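Local coordinates for protein translation initiation factor eIF2B, subunit delta (Archaeoglobus fulgidus, PDB 1T5O) that probably interconverts 5-methylthioribose 1-phosphate and 5-methylthioribulose 1-phosphate as an MtnA-type isomerase of the methionine biosynthesis pathway, at residues D16-P21 and K41-G46; G157-V162 and C199-E204; T188-Q193 and E287-C292. One frame throughout, in Å; residues are numbered along the deposited sequence.

Contact 1: D16-P21 and K41-G46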
# COMPACT_ATOMS: atom_id res chain seq x y z
N ASP A 16 6.17 -18.11 -17.08
CA ASP A 16 6.96 -16.87 -16.94
C ASP A 16 6.14 -15.85 -16.15
O ASP A 16 5.41 -15.04 -16.73
CB ASP A 16 7.29 -16.29 -18.33
CG ASP A 16 8.34 -15.20 -18.27
OD1 ASP A 16 8.64 -14.70 -17.16
OD2 ASP A 16 8.87 -14.83 -19.33
N GLN A 17 6.28 -15.86 -14.83
CA GLN A 17 5.52 -14.96 -13.98
C GLN A 17 5.74 -13.48 -14.23
O GLN A 17 4.85 -12.67 -13.98
CB GLN A 17 5.74 -15.32 -12.50
CG GLN A 17 4.99 -16.59 -12.10
CD GLN A 17 5.24 -17.01 -10.66
OE1 GLN A 17 5.03 -16.22 -9.74
NE2 GLN A 17 5.67 -18.25 -10.47
N THR A 18 6.89 -13.10 -14.75
CA THR A 18 7.15 -11.70 -15.03
C THR A 18 6.18 -11.18 -16.12
O THR A 18 6.03 -9.98 -16.28
CB THR A 18 8.59 -11.47 -15.52
OG1 THR A 18 8.71 -11.91 -16.88
CG2 THR A 18 9.58 -12.26 -14.66
N LYS A 19 5.53 -12.09 -16.84
CA LYS A 19 4.60 -11.73 -17.91
C LYS A 19 3.17 -11.54 -17.41
O LYS A 19 2.32 -10.97 -18.11
CB LYS A 19 4.60 -12.83 -18.97
CG LYS A 19 5.07 -12.38 -20.33
CD LYS A 19 6.53 -12.02 -20.31
CE LYS A 19 6.99 -11.53 -21.67
NZ LYS A 19 7.97 -12.46 -22.31
N LEU A 20 2.91 -12.04 -16.21
CA LEU A 20 1.59 -11.92 -15.60
C LEU A 20 1.40 -10.49 -15.14
O LEU A 20 2.37 -9.81 -14.82
CB LEU A 20 1.51 -12.86 -14.39
CG LEU A 20 0.87 -14.26 -14.49
CD1 LEU A 20 0.60 -14.67 -15.91
CD2 LEU A 20 1.75 -15.26 -13.74
N PRO A 21 0.14 -10.02 -15.05
CA PRO A 21 -1.10 -10.74 -15.35
C PRO A 21 -1.58 -10.66 -16.82
O PRO A 21 -2.53 -11.33 -17.21
CB PRO A 21 -2.11 -10.10 -14.39
CG PRO A 21 -1.65 -8.68 -14.33
CD PRO A 21 -0.14 -8.83 -14.22
N LYS A 41 15.13 -13.06 -12.14
CA LYS A 41 14.05 -12.16 -12.57
C LYS A 41 12.75 -12.45 -11.85
O LYS A 41 11.74 -11.79 -12.10
CB LYS A 41 13.72 -12.31 -14.06
CG LYS A 41 14.84 -12.31 -15.05
CD LYS A 41 14.24 -12.23 -16.47
CE LYS A 41 13.18 -13.33 -16.72
NZ LYS A 41 12.42 -13.18 -18.02
N LEU A 42 12.75 -13.46 -10.99
CA LEU A 42 11.54 -13.87 -10.27
C LEU A 42 10.53 -14.46 -11.25
O LEU A 42 9.32 -14.36 -11.04
CB LEU A 42 10.92 -12.69 -9.51
CG LEU A 42 11.81 -11.95 -8.50
CD1 LEU A 42 10.96 -10.88 -7.78
CD2 LEU A 42 12.40 -12.94 -7.48
N ALA A 43 11.00 -15.05 -12.35
CA ALA A 43 10.08 -15.69 -13.29
C ALA A 43 9.57 -16.95 -12.57
O ALA A 43 8.46 -17.42 -12.82
CB ALA A 43 10.78 -16.05 -14.59
N VAL A 44 10.40 -17.48 -11.68
CA VAL A 44 10.04 -18.63 -10.84
C VAL A 44 10.20 -18.07 -9.45
O VAL A 44 11.18 -17.37 -9.18
CB VAL A 44 11.04 -19.79 -10.88
CG1 VAL A 44 10.26 -21.10 -10.69
CG2 VAL A 44 11.86 -19.76 -12.12
N ARG A 45 9.28 -18.40 -8.55
CA ARG A 45 9.35 -17.90 -7.18
C ARG A 45 8.50 -18.77 -6.29
O ARG A 45 7.63 -19.50 -6.78
CB ARG A 45 8.83 -16.46 -7.12
CG ARG A 45 7.63 -16.23 -8.00
CD ARG A 45 6.95 -14.93 -7.61
NE ARG A 45 6.32 -15.04 -6.30
CZ ARG A 45 5.18 -15.69 -6.07
NH1 ARG A 45 4.55 -16.29 -7.08
NH2 ARG A 45 4.66 -15.72 -4.85
N GLY A 46 8.74 -18.69 -4.99
CA GLY A 46 8.03 -19.53 -4.04
C GLY A 46 8.99 -20.63 -3.66
O GLY A 46 9.64 -21.22 -4.53

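Contact 2: G157-V162 and C199-E204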
# COMPACT_ATOMS: atom_id res chain seq x y z
N GLY A 157 -0.04 -19.17 -3.47
CA GLY A 157 -0.86 -20.01 -4.32
C GLY A 157 -0.06 -20.98 -5.18
O GLY A 157 1.07 -21.33 -4.85
N ARG A 158 -0.66 -21.38 -6.30
CA ARG A 158 -0.04 -22.36 -7.19
C ARG A 158 1.12 -21.82 -8.01
O ARG A 158 1.88 -22.59 -8.58
CB ARG A 158 -1.11 -23.01 -8.11
CG ARG A 158 -1.83 -22.07 -9.12
CD ARG A 158 -2.80 -22.92 -9.95
NE ARG A 158 -3.62 -22.21 -10.94
CZ ARG A 158 -3.19 -21.79 -12.13
NH1 ARG A 158 -1.93 -21.97 -12.50
NH2 ARG A 158 -4.04 -21.21 -12.97
N LEU A 159 1.28 -20.51 -8.07
CA LEU A 159 2.41 -19.98 -8.81
C LEU A 159 3.66 -20.07 -7.92
O LEU A 159 4.76 -20.32 -8.42
CB LEU A 159 2.14 -18.54 -9.26
CG LEU A 159 1.07 -18.41 -10.35
CD1 LEU A 159 0.72 -16.94 -10.61
CD2 LEU A 159 1.55 -19.09 -11.63
N ALA A 160 3.46 -19.93 -6.60
CA ALA A 160 4.52 -19.97 -5.60
C ALA A 160 4.94 -21.41 -5.22
O ALA A 160 5.92 -21.62 -4.49
CB ALA A 160 4.07 -19.22 -4.35
N THR A 161 4.17 -22.39 -5.68
CA THR A 161 4.49 -23.77 -5.39
C THR A 161 4.52 -24.47 -6.74
O THR A 161 4.44 -23.79 -7.77
CB THR A 161 3.44 -24.40 -4.46
OG1 THR A 161 2.14 -24.28 -5.04
CG2 THR A 161 3.45 -23.68 -3.12
N VAL A 162 4.63 -25.79 -6.76
CA VAL A 162 4.62 -26.52 -8.04
C VAL A 162 3.17 -26.49 -8.53
O VAL A 162 2.89 -26.28 -9.72
CB VAL A 162 5.10 -27.98 -7.89
CG1 VAL A 162 4.83 -28.75 -9.16
CG2 VAL A 162 6.60 -28.00 -7.60
N CYS A 199 -4.59 -12.46 -7.99
CA CYS A 199 -5.83 -12.22 -8.71
C CYS A 199 -5.85 -13.04 -10.02
O CYS A 199 -6.89 -13.52 -10.45
CB CYS A 199 -6.03 -10.73 -8.99
SG CYS A 199 -6.46 -9.72 -7.51
N TRP A 200 -4.69 -13.17 -10.66
CA TRP A 200 -4.59 -13.93 -11.89
C TRP A 200 -4.92 -15.41 -11.69
O TRP A 200 -5.83 -15.95 -12.34
CB TRP A 200 -3.18 -13.81 -12.49
CG TRP A 200 -3.10 -14.46 -13.86
CD1 TRP A 200 -3.46 -13.91 -15.07
CD2 TRP A 200 -2.76 -15.84 -14.13
NE1 TRP A 200 -3.37 -14.86 -16.06
CE2 TRP A 200 -2.96 -16.05 -15.51
CE3 TRP A 200 -2.33 -16.91 -13.33
CZ2 TRP A 200 -2.73 -17.30 -16.13
CZ3 TRP A 200 -2.11 -18.16 -13.94
CH2 TRP A 200 -2.31 -18.34 -15.33
N GLU A 201 -4.20 -16.07 -10.79
CA GLU A 201 -4.46 -17.49 -10.60
C GLU A 201 -5.86 -17.80 -10.07
O GLU A 201 -6.40 -18.86 -10.37
CB GLU A 201 -3.39 -18.16 -9.72
CG GLU A 201 -3.36 -17.71 -8.25
CD GLU A 201 -2.41 -18.57 -7.45
OE1 GLU A 201 -2.82 -19.66 -7.00
OE2 GLU A 201 -1.23 -18.18 -7.30
N LEU A 202 -6.47 -16.88 -9.32
CA LEU A 202 -7.80 -17.17 -8.82
C LEU A 202 -8.81 -16.97 -9.96
O LEU A 202 -9.71 -17.79 -10.17
CB LEU A 202 -8.14 -16.28 -7.61
CG LEU A 202 -7.36 -16.63 -6.33
CD1 LEU A 202 -7.65 -15.61 -5.23
CD2 LEU A 202 -7.74 -18.01 -5.87
N MET A 203 -8.67 -15.88 -10.71
CA MET A 203 -9.62 -15.68 -11.80
C MET A 203 -9.47 -16.78 -12.86
O MET A 203 -10.45 -17.21 -13.48
CB MET A 203 -9.42 -14.30 -12.44
CG MET A 203 -9.89 -13.18 -11.55
SD MET A 203 -9.46 -11.56 -12.17
CE MET A 203 -10.55 -11.53 -13.72
N GLU A 204 -8.24 -17.24 -13.05
CA GLU A 204 -7.97 -18.27 -14.05
C GLU A 204 -8.70 -19.56 -13.65
O GLU A 204 -9.23 -20.28 -14.51
CB GLU A 204 -6.44 -18.48 -14.14
CG GLU A 204 -5.97 -19.39 -15.25
CD GLU A 204 -6.05 -18.76 -16.64
OE1 GLU A 204 -6.43 -17.58 -16.75
OE2 GLU A 204 -5.73 -19.45 -17.62

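Contact 3: T188-Q193 and E287-C292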
# COMPACT_ATOMS: atom_id res chain seq x y z
N THR A 188 -0.67 -5.99 -2.13
CA THR A 188 0.65 -6.33 -1.59
C THR A 188 1.82 -5.49 -2.14
O THR A 188 2.61 -5.96 -2.96
CB THR A 188 0.96 -7.86 -1.78
OG1 THR A 188 -0.16 -8.64 -1.32
CG2 THR A 188 2.23 -8.27 -0.98
N ARG A 189 1.92 -4.25 -1.68
CA ARG A 189 3.02 -3.38 -2.11
C ARG A 189 4.35 -3.88 -1.51
O ARG A 189 4.33 -4.63 -0.55
CB ARG A 189 2.72 -1.95 -1.66
CG ARG A 189 1.54 -1.34 -2.44
CD ARG A 189 1.97 -1.05 -3.84
NE ARG A 189 2.97 0.02 -3.85
CZ ARG A 189 3.78 0.29 -4.86
NH1 ARG A 189 3.73 -0.44 -5.98
NH2 ARG A 189 4.64 1.29 -4.77
N PRO A 190 5.50 -3.49 -2.08
CA PRO A 190 5.64 -2.63 -3.26
C PRO A 190 5.78 -3.40 -4.59
O PRO A 190 5.89 -2.78 -5.64
CB PRO A 190 6.91 -1.84 -2.95
CG PRO A 190 7.78 -2.90 -2.35
CD PRO A 190 6.80 -3.61 -1.38
N LEU A 191 5.77 -4.73 -4.55
CA LEU A 191 5.91 -5.52 -5.78
C LEU A 191 4.61 -6.03 -6.36
O LEU A 191 4.61 -6.63 -7.44
CB LEU A 191 6.85 -6.71 -5.53
CG LEU A 191 8.21 -6.67 -6.25
CD1 LEU A 191 8.74 -5.24 -6.31
CD2 LEU A 191 9.20 -7.60 -5.56
N ASN A 192 3.50 -5.80 -5.66
CA ASN A 192 2.16 -6.19 -6.10
C ASN A 192 1.92 -7.65 -6.45
O ASN A 192 1.26 -7.97 -7.46
CB ASN A 192 1.74 -5.35 -7.31
CG ASN A 192 1.41 -3.93 -6.93
OD1 ASN A 192 2.31 -3.15 -6.56
ND2 ASN A 192 0.13 -3.59 -6.99
N GLN A 193 2.42 -8.55 -5.62
CA GLN A 193 2.20 -9.97 -5.87
C GLN A 193 0.71 -10.31 -5.78
O GLN A 193 0.24 -11.24 -6.45
CB GLN A 193 2.99 -10.81 -4.88
CG GLN A 193 4.50 -10.68 -5.08
CD GLN A 193 5.16 -9.69 -4.10
OE1 GLN A 193 4.52 -8.75 -3.59
NE2 GLN A 193 6.44 -9.91 -3.84
N GLU A 287 14.40 1.38 -5.09
CA GLU A 287 13.67 1.84 -6.27
C GLU A 287 12.25 1.28 -6.37
O GLU A 287 11.43 1.82 -7.11
CB GLU A 287 14.45 1.56 -7.57
CG GLU A 287 14.35 0.16 -8.14
CD GLU A 287 14.60 0.14 -9.66
OE1 GLU A 287 15.28 -0.79 -10.16
OE2 GLU A 287 14.10 1.06 -10.36
N GLU A 288 11.97 0.22 -5.62
CA GLU A 288 10.64 -0.38 -5.63
C GLU A 288 9.60 0.59 -5.07
O GLU A 288 8.41 0.39 -5.27
CB GLU A 288 10.65 -1.69 -4.81
CG GLU A 288 11.54 -2.79 -5.40
CD GLU A 288 11.54 -4.08 -4.58
OE1 GLU A 288 11.00 -4.11 -3.45
OE2 GLU A 288 12.10 -5.08 -5.09
N LEU A 289 10.05 1.64 -4.38
CA LEU A 289 9.13 2.65 -3.83
C LEU A 289 9.18 3.98 -4.59
O LEU A 289 8.34 4.86 -4.38
CB LEU A 289 9.47 2.97 -2.38
CG LEU A 289 9.04 2.10 -1.19
CD1 LEU A 289 7.57 2.30 -0.93
CD2 LEU A 289 9.36 0.66 -1.46
N ILE A 290 10.17 4.12 -5.46
CA ILE A 290 10.40 5.37 -6.18
C ILE A 290 9.79 5.42 -7.58
O ILE A 290 9.40 6.47 -8.06
CB ILE A 290 11.96 5.66 -6.22
CG1 ILE A 290 12.44 5.92 -4.78
CG2 ILE A 290 12.28 6.89 -7.10
CD1 ILE A 290 13.95 6.07 -4.62
N PHE A 291 9.69 4.26 -8.20
CA PHE A 291 9.13 4.13 -9.53
C PHE A 291 8.06 3.05 -9.51
O PHE A 291 8.13 2.12 -8.71
CB PHE A 291 10.23 3.70 -10.51
CG PHE A 291 11.07 4.83 -11.01
CD1 PHE A 291 10.63 5.62 -12.07
CD2 PHE A 291 12.30 5.12 -10.42
CE1 PHE A 291 11.40 6.69 -12.52
CE2 PHE A 291 13.08 6.20 -10.87
CZ PHE A 291 12.62 6.98 -11.92
N CYS A 292 7.07 3.20 -10.39
CA CYS A 292 6.02 2.19 -10.53
C CYS A 292 5.83 2.07 -12.03
O CYS A 292 5.21 2.93 -12.66
CB CYS A 292 4.72 2.61 -9.88
SG CYS A 292 3.78 1.12 -9.48
O HOH W 1 6.28 0.93 -6.94

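Contact 1: D16-P21 and K41-G46
The loop between helix 32-40 and helix 47-61 carries R45 and G46, predicted to bind the substrate, and the short 3-10 turn Q17-K19 packs against it. Q17 makes the main link. Its CG stands anti to the carbonyl carbon and the chain runs on extended (chi2 178°), crossing the R45 side chain at about a right angle. Q17 OE1 accepts from R45 NH1 at 2.7 Å, on a lone pair in the carbonyl plane and close to the guanidinium plane, although the amide and guanidinium planes are 79° apart. Q17 OE1 also sits 3.1 Å from R45 CG, so the amide end lies against the bend of the arginine chain. R45 NH1 bonds to N155 as well, and the two acceptors would restrict rotation of the guanidinium beside the predicted substrate site. Nearer the backbone, a weak bond of 3.4 Å joins Q17 N to A43 O.

At L42 the preceding helix ends in a Schellman motif, with positive phi, and the chain then turns past T18. T18 CG2 lies 3.4 Å from K41 O and also touches A43 CA, while T18 OG1 is turned the other way and donates to D16 OD1 at 2.8 Å, meeting it from above the carboxylate plane. D16 OD1 in turn rests 3.6 Å from A43 CB. The K41 chain, bent at chi3, brings K41 NZ to 4.1 Å from D16 OD2, beyond salt-bridge range but near enough for a probable electrostatic pull. D16 OD2 also has a long salt bridge with K19, whose NZ is paired with E25.

Contact 2: G157-V162 and C199-E204
The loop 157-162, helical in its angles at 158-160 but without regular bonds, comes nearest the 199-204 end of helix 193-204 at R158 and E201, whose CA atoms are 7.4 Å apart. E201 reaches over with CG in the crowded position between backbone N and carbonyl carbon (chi1 67°) and an extended chain. E201 OE1 takes R158 N on its syn lone pair at 2.8 Å (N-H...O angle 156°). E201 OE1 also lies 3.3 Å from G157 CA, where a side chain would collide with it. The carboxylate is buried but well served: R172 forms a salt bridge to OE1 and N155 a hydrogen bond to OE2. An alanine here would remove the acceptor of R158 N and the carboxylate facing R172 and N155, and would probably loosen the loop on the helix.

Helix 193-204 follows strand 182-186 in the parallel part of the Rossmann-like sheet, and the loop follows its neighbour 149-152. R158 slides oppositely past E201, whose CB lies over one guanidinium face, toward the rim. R158 NE is salt-bridged to D205, while R158 NH2 approaches W200 CZ3 obliquely at 3.7 Å. L159 CD1 packs 4.1 Å from W200 CE3.

Contact 3: T188-Q193 and E287-C292
P190 is flanked by two side chains: its CB lies over the face of the R189 guanidinium, and its ring crosses the E288 chain obliquely. R189 folds back on itself, with chi1, chi2 and chi3 all near -70°, which brings P190 CB over the centre of that face. N192 OD1 meets the edge of the group and accepts from R189 NH1 at 3.1 Å, 9° out of the guanidinium plane. Elsewhere on the rim of the group, R189 NH2 donates to a water at 2.7 Å, which in turn donates hydrogen bonds to E288 O and F291 O; this water supplies the polar link between the segments. R189 NE forms a salt bridge with E187 of the second subunit, so three partners hold the group in place.

The loop joins strand 182-186, in the parallel part of the Rossmann-like sheet, to helix 193-204, and Q193, at its end, is predicted to bind substrate.

P190 follows a cis peptide bond. P190 CB touches L289 CD2 at 3.8 Å, and P190 CG lies 3.6 Å from E288 OE1. The extended E288 chain (chi2 180°) runs on to L191, with L191 CD1 resting 3.5 Å from E288 CD; E288 OE1 is bonded to N306. Where the short, weakly bonded helix 287-290 gives way to strand 291-292, C292 SG approaches R189 NH1 obliquely at 3.8 Å and is disulfide-bonded to C292 of the second subunit.

Contact 2 is the most buried; contacts 1 and 3 are partly buried, contact 3 being the most peripheral, its centre about 19 Å from the centre of the chain. Contacts 1 and 2 touch, L20 packing on L159 and Q17 NE2 bonding weakly to L159 O, and N155 serves both R45 and E201. Helix 193-204 ties contacts 2 and 3 together: 188-193 leads into it and 199-204 ends it. The chemistry runs from a buried carboxylate accepting from R158 N in contact 2, through a glutamine-arginine bond in contact 1, to a water bridge within the chain in contact 3. Contacts 1 and 2 meet the second subunit by packing, contact 3 through a disulfide and a salt bridge.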